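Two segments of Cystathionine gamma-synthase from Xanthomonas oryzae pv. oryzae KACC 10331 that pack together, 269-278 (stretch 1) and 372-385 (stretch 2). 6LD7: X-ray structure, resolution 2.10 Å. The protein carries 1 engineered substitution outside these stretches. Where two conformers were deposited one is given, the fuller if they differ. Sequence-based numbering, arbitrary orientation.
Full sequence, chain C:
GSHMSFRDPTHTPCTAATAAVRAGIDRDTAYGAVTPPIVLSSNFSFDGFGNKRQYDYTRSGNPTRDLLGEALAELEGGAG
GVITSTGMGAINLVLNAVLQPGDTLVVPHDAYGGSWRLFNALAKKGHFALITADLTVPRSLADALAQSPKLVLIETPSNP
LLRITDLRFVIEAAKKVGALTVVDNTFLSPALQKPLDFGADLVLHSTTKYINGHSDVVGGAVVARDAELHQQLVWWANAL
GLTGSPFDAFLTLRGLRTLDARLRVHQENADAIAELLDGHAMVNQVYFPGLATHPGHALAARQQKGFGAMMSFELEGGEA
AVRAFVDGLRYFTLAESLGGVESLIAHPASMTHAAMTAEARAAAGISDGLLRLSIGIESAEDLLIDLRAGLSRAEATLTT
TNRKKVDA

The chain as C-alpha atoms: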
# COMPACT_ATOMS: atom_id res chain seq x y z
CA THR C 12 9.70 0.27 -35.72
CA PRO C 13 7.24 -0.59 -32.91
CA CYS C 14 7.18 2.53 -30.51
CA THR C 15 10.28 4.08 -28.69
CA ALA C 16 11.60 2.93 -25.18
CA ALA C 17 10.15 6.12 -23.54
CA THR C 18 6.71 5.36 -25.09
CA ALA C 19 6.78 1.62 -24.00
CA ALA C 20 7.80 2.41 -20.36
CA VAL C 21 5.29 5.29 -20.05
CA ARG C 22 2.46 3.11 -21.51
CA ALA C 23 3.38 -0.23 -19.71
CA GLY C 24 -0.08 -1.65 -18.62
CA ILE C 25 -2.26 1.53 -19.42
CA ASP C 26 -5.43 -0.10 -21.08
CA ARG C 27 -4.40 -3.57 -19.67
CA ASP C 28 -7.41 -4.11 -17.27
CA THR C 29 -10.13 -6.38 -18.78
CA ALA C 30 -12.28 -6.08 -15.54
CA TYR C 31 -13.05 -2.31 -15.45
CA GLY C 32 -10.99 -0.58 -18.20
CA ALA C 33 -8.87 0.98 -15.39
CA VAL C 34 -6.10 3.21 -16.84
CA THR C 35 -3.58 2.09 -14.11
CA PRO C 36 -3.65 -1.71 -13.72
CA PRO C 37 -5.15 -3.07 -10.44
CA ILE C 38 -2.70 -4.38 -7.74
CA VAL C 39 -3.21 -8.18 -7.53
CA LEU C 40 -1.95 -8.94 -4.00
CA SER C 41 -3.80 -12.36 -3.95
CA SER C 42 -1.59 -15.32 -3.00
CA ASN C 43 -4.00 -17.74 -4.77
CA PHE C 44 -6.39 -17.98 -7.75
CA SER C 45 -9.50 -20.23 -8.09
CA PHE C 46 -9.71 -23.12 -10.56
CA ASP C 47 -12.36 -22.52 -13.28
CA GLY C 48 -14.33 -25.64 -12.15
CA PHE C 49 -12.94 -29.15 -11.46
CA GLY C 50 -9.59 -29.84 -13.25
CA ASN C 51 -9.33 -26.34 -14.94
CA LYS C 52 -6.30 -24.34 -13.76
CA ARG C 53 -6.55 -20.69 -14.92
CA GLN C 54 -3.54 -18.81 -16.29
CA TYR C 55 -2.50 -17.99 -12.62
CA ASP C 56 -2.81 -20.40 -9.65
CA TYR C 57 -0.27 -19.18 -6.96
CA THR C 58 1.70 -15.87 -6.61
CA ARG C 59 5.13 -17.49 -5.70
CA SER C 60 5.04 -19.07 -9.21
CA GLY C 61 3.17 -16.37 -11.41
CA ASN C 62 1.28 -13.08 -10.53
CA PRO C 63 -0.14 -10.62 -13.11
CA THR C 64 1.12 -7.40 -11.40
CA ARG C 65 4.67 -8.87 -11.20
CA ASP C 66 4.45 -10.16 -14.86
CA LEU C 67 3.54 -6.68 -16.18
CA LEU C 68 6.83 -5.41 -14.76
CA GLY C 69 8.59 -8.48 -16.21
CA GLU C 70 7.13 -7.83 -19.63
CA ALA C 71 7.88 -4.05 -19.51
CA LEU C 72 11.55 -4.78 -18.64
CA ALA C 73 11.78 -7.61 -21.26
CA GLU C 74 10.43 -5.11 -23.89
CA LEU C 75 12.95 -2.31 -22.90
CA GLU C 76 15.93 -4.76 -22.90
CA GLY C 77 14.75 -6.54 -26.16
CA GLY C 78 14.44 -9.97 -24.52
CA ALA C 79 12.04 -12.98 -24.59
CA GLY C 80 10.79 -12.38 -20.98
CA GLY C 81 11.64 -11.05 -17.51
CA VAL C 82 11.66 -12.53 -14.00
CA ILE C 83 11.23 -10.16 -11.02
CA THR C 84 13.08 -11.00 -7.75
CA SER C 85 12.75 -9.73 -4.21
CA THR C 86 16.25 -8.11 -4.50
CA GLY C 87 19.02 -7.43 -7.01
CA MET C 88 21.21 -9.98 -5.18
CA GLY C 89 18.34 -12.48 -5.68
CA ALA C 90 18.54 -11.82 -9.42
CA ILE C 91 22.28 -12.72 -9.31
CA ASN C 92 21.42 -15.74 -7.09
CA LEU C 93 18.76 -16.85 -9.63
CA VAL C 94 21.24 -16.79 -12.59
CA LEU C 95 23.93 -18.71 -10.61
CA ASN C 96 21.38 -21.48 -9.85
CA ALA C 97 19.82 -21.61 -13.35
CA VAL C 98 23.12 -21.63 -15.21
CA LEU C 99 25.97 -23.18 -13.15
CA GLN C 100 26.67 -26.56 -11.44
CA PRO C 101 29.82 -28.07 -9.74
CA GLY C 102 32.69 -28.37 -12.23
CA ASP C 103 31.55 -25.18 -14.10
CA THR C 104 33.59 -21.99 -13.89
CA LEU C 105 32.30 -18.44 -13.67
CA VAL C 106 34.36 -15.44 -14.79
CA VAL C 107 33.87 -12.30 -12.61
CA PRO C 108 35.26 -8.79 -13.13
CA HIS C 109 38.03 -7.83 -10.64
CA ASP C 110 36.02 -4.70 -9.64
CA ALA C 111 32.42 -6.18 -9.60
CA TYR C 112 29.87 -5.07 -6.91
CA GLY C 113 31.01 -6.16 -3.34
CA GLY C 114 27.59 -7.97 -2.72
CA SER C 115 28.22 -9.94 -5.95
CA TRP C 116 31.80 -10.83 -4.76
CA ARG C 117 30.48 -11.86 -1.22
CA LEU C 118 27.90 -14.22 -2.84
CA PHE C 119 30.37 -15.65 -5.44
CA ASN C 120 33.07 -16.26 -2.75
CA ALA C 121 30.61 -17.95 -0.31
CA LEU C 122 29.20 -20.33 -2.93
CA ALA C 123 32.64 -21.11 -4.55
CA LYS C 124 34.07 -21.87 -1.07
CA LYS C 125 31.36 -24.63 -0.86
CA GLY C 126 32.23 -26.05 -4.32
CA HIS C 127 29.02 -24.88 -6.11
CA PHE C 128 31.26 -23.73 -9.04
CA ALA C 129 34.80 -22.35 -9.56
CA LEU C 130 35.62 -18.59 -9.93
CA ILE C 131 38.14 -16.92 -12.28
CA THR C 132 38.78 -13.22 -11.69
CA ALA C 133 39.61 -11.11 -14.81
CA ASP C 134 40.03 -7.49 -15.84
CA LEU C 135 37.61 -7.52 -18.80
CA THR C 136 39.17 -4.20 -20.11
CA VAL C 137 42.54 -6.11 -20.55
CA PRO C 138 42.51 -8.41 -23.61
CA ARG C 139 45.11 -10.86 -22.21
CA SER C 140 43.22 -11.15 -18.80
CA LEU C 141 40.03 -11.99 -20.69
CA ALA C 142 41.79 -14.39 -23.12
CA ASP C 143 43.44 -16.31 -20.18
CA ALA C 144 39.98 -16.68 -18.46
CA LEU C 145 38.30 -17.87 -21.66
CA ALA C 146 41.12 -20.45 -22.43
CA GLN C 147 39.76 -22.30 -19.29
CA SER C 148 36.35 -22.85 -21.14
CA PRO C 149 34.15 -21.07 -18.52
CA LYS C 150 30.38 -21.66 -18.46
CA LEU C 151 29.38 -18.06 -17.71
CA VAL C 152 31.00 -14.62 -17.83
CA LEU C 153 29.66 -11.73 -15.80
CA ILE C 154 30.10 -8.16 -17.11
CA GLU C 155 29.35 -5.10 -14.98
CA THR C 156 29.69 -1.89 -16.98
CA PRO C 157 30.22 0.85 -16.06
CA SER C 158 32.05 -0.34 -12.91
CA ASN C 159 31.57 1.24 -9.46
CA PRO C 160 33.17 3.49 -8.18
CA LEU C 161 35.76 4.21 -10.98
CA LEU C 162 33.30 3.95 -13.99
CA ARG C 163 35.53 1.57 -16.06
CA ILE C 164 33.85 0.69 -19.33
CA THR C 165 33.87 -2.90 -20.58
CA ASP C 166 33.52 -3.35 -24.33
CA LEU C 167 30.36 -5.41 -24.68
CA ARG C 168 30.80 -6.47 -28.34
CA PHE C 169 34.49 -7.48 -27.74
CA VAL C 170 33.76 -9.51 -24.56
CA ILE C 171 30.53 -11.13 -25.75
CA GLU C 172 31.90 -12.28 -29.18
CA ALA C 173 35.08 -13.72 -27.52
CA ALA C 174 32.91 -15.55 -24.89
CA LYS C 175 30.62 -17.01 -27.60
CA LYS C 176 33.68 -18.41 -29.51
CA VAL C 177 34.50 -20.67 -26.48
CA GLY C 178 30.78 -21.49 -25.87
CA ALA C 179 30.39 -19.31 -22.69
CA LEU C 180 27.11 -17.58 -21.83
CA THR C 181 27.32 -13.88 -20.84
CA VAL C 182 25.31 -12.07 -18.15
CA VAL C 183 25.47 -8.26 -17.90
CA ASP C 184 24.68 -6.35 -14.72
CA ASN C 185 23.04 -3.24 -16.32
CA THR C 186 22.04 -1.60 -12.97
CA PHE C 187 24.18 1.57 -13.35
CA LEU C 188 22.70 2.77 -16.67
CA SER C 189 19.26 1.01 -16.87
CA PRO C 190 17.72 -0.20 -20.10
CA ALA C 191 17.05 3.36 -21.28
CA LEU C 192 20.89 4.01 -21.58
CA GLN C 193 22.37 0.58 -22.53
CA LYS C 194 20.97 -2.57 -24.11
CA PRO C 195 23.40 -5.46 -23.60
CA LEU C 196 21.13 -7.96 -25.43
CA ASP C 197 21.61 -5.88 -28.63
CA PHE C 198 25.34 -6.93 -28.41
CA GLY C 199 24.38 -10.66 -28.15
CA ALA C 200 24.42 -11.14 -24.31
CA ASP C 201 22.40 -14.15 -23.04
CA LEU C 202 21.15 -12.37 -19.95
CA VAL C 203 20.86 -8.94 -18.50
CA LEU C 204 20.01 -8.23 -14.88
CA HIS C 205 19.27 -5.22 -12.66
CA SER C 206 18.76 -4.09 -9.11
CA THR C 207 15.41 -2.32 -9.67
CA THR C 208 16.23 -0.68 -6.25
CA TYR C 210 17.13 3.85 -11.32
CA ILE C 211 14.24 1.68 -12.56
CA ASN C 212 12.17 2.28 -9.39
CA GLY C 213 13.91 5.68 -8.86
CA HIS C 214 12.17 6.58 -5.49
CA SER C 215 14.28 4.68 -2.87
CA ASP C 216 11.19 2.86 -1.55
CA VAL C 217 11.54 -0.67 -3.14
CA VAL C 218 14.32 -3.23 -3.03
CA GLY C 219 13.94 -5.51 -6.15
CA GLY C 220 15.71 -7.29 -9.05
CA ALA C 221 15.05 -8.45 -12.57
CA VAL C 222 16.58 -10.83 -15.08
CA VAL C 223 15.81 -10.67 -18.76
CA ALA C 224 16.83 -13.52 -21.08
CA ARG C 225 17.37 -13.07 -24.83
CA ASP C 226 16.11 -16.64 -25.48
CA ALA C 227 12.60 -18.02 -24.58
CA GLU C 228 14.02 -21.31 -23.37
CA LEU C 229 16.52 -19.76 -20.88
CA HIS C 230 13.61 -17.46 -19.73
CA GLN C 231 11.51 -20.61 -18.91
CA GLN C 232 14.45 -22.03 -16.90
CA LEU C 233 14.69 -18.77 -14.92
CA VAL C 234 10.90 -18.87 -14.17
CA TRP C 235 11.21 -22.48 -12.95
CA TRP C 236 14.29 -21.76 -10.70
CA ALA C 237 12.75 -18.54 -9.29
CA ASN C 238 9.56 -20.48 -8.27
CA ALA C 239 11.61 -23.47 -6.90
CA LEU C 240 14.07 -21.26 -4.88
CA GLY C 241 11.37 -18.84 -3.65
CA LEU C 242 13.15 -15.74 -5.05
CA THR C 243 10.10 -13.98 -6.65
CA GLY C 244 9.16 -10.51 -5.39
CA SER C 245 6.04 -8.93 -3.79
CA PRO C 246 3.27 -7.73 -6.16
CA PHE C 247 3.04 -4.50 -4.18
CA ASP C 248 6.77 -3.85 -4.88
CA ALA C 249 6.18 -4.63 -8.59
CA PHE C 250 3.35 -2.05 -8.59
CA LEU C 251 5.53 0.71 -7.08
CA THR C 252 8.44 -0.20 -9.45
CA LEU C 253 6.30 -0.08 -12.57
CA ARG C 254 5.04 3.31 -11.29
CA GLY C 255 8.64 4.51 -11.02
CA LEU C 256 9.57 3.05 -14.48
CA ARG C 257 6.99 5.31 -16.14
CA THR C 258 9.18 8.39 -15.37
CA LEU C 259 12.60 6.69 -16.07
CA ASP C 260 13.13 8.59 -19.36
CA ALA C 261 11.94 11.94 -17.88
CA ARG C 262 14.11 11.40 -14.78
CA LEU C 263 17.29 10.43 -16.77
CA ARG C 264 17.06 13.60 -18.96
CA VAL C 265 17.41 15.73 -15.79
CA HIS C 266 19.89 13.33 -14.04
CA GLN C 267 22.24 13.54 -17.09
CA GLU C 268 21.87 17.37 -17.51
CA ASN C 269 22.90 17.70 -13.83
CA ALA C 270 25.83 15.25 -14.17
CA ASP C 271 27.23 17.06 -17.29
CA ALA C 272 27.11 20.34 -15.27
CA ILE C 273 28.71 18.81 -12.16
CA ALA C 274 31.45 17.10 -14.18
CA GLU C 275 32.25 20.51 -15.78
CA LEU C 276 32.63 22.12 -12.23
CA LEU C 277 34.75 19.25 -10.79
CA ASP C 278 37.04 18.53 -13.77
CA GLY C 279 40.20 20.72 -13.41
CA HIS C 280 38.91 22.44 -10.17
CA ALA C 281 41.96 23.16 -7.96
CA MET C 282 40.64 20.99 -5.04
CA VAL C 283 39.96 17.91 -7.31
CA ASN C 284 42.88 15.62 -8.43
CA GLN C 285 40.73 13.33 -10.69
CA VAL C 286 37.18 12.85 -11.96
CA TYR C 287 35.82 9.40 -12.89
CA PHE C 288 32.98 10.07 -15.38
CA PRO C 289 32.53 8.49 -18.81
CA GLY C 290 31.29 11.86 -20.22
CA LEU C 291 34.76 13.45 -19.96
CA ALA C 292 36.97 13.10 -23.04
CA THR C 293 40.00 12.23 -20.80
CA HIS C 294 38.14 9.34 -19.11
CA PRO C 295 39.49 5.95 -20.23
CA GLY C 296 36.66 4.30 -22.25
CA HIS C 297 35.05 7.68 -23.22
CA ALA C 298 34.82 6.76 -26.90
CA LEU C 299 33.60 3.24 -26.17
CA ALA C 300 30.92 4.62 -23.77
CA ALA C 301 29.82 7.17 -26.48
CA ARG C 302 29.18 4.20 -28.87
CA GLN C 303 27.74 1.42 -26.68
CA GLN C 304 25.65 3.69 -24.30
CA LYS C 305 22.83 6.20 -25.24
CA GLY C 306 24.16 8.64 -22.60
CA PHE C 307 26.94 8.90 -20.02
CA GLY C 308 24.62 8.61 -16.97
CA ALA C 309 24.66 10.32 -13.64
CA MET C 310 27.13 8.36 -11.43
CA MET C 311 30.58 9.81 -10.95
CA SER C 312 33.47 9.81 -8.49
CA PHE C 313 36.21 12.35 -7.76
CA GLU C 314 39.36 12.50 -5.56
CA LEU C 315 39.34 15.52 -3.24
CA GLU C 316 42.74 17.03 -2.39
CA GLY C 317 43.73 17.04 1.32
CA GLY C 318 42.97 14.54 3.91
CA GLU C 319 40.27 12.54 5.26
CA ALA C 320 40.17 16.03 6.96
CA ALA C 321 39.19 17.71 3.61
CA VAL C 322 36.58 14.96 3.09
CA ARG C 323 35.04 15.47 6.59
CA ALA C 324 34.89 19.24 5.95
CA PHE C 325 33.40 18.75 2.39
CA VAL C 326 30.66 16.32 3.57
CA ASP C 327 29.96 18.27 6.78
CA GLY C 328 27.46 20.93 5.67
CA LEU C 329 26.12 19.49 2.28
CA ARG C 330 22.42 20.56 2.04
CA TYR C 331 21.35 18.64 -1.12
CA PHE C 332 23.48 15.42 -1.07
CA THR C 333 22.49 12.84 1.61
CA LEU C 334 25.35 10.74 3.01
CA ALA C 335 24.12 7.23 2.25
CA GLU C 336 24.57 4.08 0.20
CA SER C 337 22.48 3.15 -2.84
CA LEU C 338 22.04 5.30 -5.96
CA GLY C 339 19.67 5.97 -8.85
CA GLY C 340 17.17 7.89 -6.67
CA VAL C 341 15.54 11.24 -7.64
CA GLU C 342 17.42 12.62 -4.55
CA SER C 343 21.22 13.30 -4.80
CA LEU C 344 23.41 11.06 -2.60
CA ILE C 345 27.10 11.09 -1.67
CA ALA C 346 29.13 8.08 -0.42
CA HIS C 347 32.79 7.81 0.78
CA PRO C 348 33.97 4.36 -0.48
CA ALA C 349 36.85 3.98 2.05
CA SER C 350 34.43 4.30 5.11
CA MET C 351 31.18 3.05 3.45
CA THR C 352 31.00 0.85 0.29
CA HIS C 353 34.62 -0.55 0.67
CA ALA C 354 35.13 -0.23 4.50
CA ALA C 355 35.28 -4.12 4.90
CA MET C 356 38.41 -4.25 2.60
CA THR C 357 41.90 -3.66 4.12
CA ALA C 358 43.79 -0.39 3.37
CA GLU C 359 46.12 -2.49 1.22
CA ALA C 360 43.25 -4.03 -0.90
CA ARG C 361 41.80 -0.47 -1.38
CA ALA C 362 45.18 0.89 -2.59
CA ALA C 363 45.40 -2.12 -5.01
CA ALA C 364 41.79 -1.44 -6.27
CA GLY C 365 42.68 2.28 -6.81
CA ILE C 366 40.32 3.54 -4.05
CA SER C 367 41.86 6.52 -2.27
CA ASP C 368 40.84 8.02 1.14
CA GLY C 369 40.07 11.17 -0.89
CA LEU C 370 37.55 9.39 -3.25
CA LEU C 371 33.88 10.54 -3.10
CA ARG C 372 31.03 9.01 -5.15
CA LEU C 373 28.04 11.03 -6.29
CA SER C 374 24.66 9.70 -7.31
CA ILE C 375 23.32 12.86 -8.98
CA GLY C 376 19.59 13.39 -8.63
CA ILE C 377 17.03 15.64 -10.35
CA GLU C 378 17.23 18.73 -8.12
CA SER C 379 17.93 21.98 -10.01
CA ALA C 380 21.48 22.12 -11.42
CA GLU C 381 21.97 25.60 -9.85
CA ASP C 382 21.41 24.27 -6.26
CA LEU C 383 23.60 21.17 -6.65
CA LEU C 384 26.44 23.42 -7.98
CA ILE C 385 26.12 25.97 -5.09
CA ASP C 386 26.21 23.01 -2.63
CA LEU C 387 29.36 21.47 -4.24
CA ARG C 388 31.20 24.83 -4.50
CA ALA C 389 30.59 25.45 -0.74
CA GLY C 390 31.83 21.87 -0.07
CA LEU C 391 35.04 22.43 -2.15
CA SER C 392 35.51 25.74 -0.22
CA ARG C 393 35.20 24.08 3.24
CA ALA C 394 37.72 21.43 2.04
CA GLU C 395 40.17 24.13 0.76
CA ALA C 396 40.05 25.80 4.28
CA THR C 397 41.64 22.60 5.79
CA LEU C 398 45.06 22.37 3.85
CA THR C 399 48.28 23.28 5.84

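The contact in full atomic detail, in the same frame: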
# COMPACT_ATOMS: atom_id res chain seq x y z
N ASN C 269 22.24 17.33 -15.09
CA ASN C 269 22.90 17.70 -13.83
C ASN C 269 24.32 17.14 -13.80
O ASN C 269 25.25 17.86 -13.41
CB ASN C 269 22.12 17.22 -12.61
CG ASN C 269 20.87 18.06 -12.40
OD1 ASN C 269 20.76 19.18 -12.95
ND2 ASN C 269 19.99 17.55 -11.55
N ALA C 270 24.51 15.90 -14.21
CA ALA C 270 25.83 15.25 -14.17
C ALA C 270 26.82 15.95 -15.11
O ALA C 270 27.95 16.19 -14.68
CB ALA C 270 25.69 13.78 -14.52
N ASP C 271 26.40 16.26 -16.33
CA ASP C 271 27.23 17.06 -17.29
C ASP C 271 27.65 18.39 -16.64
O ASP C 271 28.85 18.71 -16.70
CB ASP C 271 26.49 17.33 -18.59
CG ASP C 271 26.24 16.04 -19.37
OD1 ASP C 271 26.73 14.95 -18.93
OD2 ASP C 271 25.45 16.07 -20.36
N ALA C 272 26.74 19.06 -15.92
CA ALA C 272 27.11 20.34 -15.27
C ALA C 272 28.06 20.08 -14.11
O ALA C 272 28.97 20.82 -13.95
CB ALA C 272 25.88 21.06 -14.85
N ILE C 273 27.91 18.98 -13.36
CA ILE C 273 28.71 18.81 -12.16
C ILE C 273 30.08 18.40 -12.62
O ILE C 273 31.10 18.83 -12.00
CB ILE C 273 28.03 17.82 -11.19
CG1 ILE C 273 26.86 18.52 -10.52
CG2 ILE C 273 29.02 17.31 -10.18
CD1 ILE C 273 25.85 17.63 -9.87
N ALA C 274 30.14 17.55 -13.62
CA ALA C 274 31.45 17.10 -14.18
C ALA C 274 32.23 18.31 -14.70
O ALA C 274 33.45 18.39 -14.46
CB ALA C 274 31.25 16.07 -15.27
N GLU C 275 31.59 19.23 -15.41
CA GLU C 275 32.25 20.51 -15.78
C GLU C 275 32.81 21.23 -14.52
O GLU C 275 33.87 21.81 -14.64
CB GLU C 275 31.30 21.50 -16.46
CG GLU C 275 31.28 21.45 -17.96
CD GLU C 275 31.84 22.68 -18.65
OE1 GLU C 275 32.94 23.09 -18.28
OE2 GLU C 275 31.14 23.26 -19.55
N LEU C 276 32.07 21.37 -13.41
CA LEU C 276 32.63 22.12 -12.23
C LEU C 276 33.84 21.35 -11.68
O LEU C 276 34.86 21.95 -11.35
CB LEU C 276 31.56 22.23 -11.17
CG LEU C 276 32.05 22.68 -9.80
CD1 LEU C 276 32.27 24.21 -9.83
CD2 LEU C 276 31.04 22.31 -8.71
N LEU C 277 33.75 20.03 -11.57
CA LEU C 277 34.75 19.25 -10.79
C LEU C 277 36.00 19.06 -11.65
O LEU C 277 37.09 19.09 -11.12
CB LEU C 277 34.18 17.90 -10.36
CG LEU C 277 33.03 17.94 -9.38
CD1 LEU C 277 32.61 16.54 -9.06
CD2 LEU C 277 33.37 18.69 -8.09
N ASP C 278 35.88 18.86 -12.93
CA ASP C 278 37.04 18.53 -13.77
C ASP C 278 37.98 19.75 -13.90
O ASP C 278 37.56 20.74 -14.45
CB ASP C 278 36.61 18.11 -15.16
CG ASP C 278 37.77 17.63 -16.03
OD1 ASP C 278 38.66 16.91 -15.53
OD2 ASP C 278 37.72 17.89 -17.22
N ARG C 372 31.98 9.44 -4.12
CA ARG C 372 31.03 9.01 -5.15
C ARG C 372 29.73 9.79 -5.03
O ARG C 372 29.17 9.87 -3.95
CB ARG C 372 30.81 7.51 -5.07
CG ARG C 372 30.00 6.99 -6.24
CD ARG C 372 29.60 5.54 -5.99
NE ARG C 372 28.51 5.50 -5.02
CZ ARG C 372 28.05 4.37 -4.49
NH1 ARG C 372 28.53 3.23 -4.93
NH2 ARG C 372 27.02 4.40 -3.67
N LEU C 373 29.31 10.34 -6.17
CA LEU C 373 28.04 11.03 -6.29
C LEU C 373 27.08 10.19 -7.08
O LEU C 373 27.40 9.81 -8.20
CB LEU C 373 28.24 12.36 -7.02
CG LEU C 373 29.21 13.31 -6.39
CD1 LEU C 373 29.28 14.60 -7.21
CD2 LEU C 373 28.83 13.64 -4.98
N SER C 374 25.86 10.14 -6.56
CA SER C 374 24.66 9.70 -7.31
C SER C 374 23.83 10.95 -7.52
O SER C 374 23.22 11.44 -6.57
CB SER C 374 23.89 8.62 -6.62
OG SER C 374 22.65 8.37 -7.29
N ILE C 375 23.89 11.52 -8.71
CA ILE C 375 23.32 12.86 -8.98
C ILE C 375 21.84 12.69 -9.29
O ILE C 375 21.45 11.88 -10.16
CB ILE C 375 24.14 13.53 -10.08
CG1 ILE C 375 25.54 13.81 -9.50
CG2 ILE C 375 23.45 14.79 -10.60
CD1 ILE C 375 26.57 13.91 -10.53
N GLY C 376 21.06 13.41 -8.52
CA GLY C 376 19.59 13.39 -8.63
C GLY C 376 19.05 14.42 -9.62
O GLY C 376 19.79 14.82 -10.58
N ILE C 377 17.77 14.76 -9.44
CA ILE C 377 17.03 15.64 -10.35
C ILE C 377 16.63 16.97 -9.71
O ILE C 377 15.75 17.69 -10.32
CB ILE C 377 15.83 14.91 -10.92
CG1 ILE C 377 14.76 14.61 -9.87
CG2 ILE C 377 16.33 13.69 -11.61
CD1 ILE C 377 13.52 14.08 -10.47
N GLU C 378 17.35 17.37 -8.69
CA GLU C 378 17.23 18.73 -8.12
C GLU C 378 17.68 19.73 -9.19
O GLU C 378 18.35 19.34 -10.13
CB GLU C 378 18.15 18.87 -6.91
CG GLU C 378 17.80 17.96 -5.76
CD GLU C 378 18.52 16.63 -5.72
OE1 GLU C 378 19.11 16.27 -6.72
OE2 GLU C 378 18.41 15.92 -4.71
N SER C 379 17.53 21.02 -8.95
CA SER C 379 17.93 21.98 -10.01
C SER C 379 19.46 22.07 -10.04
O SER C 379 20.12 22.12 -8.94
CB SER C 379 17.27 23.28 -9.82
OG SER C 379 17.90 23.92 -8.75
N ALA C 380 20.02 22.03 -11.24
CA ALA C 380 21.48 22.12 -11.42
C ALA C 380 22.04 23.27 -10.58
O ALA C 380 23.12 23.12 -9.95
CB ALA C 380 21.80 22.31 -12.86
N GLU C 381 21.39 24.42 -10.58
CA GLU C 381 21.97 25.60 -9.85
C GLU C 381 22.23 25.26 -8.38
O GLU C 381 23.29 25.69 -7.86
CB GLU C 381 21.14 26.87 -10.02
CG GLU C 381 19.79 26.92 -9.30
CD GLU C 381 18.90 28.10 -9.70
OE1 GLU C 381 18.98 29.13 -8.99
OE2 GLU C 381 18.07 27.97 -10.63
N ASP C 382 21.29 24.59 -7.72
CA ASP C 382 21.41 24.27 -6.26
C ASP C 382 22.51 23.26 -6.04
O ASP C 382 23.30 23.44 -5.12
CB ASP C 382 20.10 23.78 -5.67
CG ASP C 382 19.01 24.84 -5.61
OD1 ASP C 382 19.39 26.04 -5.39
OD2 ASP C 382 17.79 24.47 -5.79
N LEU C 383 22.53 22.17 -6.82
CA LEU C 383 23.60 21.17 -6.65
C LEU C 383 24.96 21.83 -6.82
O LEU C 383 25.85 21.49 -6.05
CB LEU C 383 23.44 20.02 -7.65
CG LEU C 383 22.11 19.30 -7.52
CD1 LEU C 383 22.08 18.08 -8.43
CD2 LEU C 383 21.87 18.89 -6.04
N LEU C 384 25.12 22.76 -7.76
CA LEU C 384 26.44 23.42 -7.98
C LEU C 384 26.81 24.37 -6.82
O LEU C 384 27.96 24.36 -6.35
CB LEU C 384 26.43 24.18 -9.29
CG LEU C 384 26.33 23.36 -10.56
CD1 LEU C 384 26.10 24.31 -11.73
CD2 LEU C 384 27.57 22.56 -10.80
N ILE C 385 25.86 25.10 -6.29
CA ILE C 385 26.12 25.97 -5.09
C ILE C 385 26.56 25.08 -3.92
O ILE C 385 27.62 25.34 -3.28
CB ILE C 385 24.83 26.74 -4.76
CG1 ILE C 385 24.56 27.84 -5.81
CG2 ILE C 385 24.89 27.27 -3.32
CD1 ILE C 385 23.12 28.39 -5.69
O HOH W 1 18.52 20.53 -13.17

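The polar part of this contact rests on one buried residue, N269. Its CA-to-CB bond points toward stretch 2, and with chi1 in the m well the amide reaches the turn that leads from strand 372-374 to helix 380-385. There N269 ND2 donates twice, to G376 O at 2.9 Å and to E378 O at 2.8 Å, so a single NH2 group satisfies two carbonyls of an irregular backbone. Asparagine suits the place because its amide also offers an acceptor: N269 OD1 takes a 2.6 Å hydrogen bond from water 1. That water accepts from A380 N at 2.9 Å and donates to E378 O at 3.3 Å, linking the side chain to the first turn of the second helix, which S379 precedes at the N-cap position. A380 CB lies against the amide, 3.3 Å from N269 OD1. At G376 an ideal CB would lie 2.7 Å from E378 OE1, so the lack of a side chain avoids a clash within the turn itself.

The apolar part centres on I273, one helical turn further on. Its CD1 lies 3.8 Å from I375 CG2 and 4.1 Å from L383 CB, while its CG2 meets L373 CD1 at 4.0 Å and its CG1 meets L384 CD2 at 4.1 Å; a branched side chain can thus touch strand, turn and helix together. I375 also packs back along the first helix, with CG2 3.4 Å from N269 CB and CD1 4.1 Å from A270 CB.

The helices run at 30° to each other, with axes 9.9 Å apart at closest approach. L384 starts sideways, but its end comes nearer, bringing CD2 to 4.0 Å from L276 CB and 3.9 Å from A272 O. Together the two sides bury 525 Å²: a polar anchor at the turn, continued by aliphatic packing.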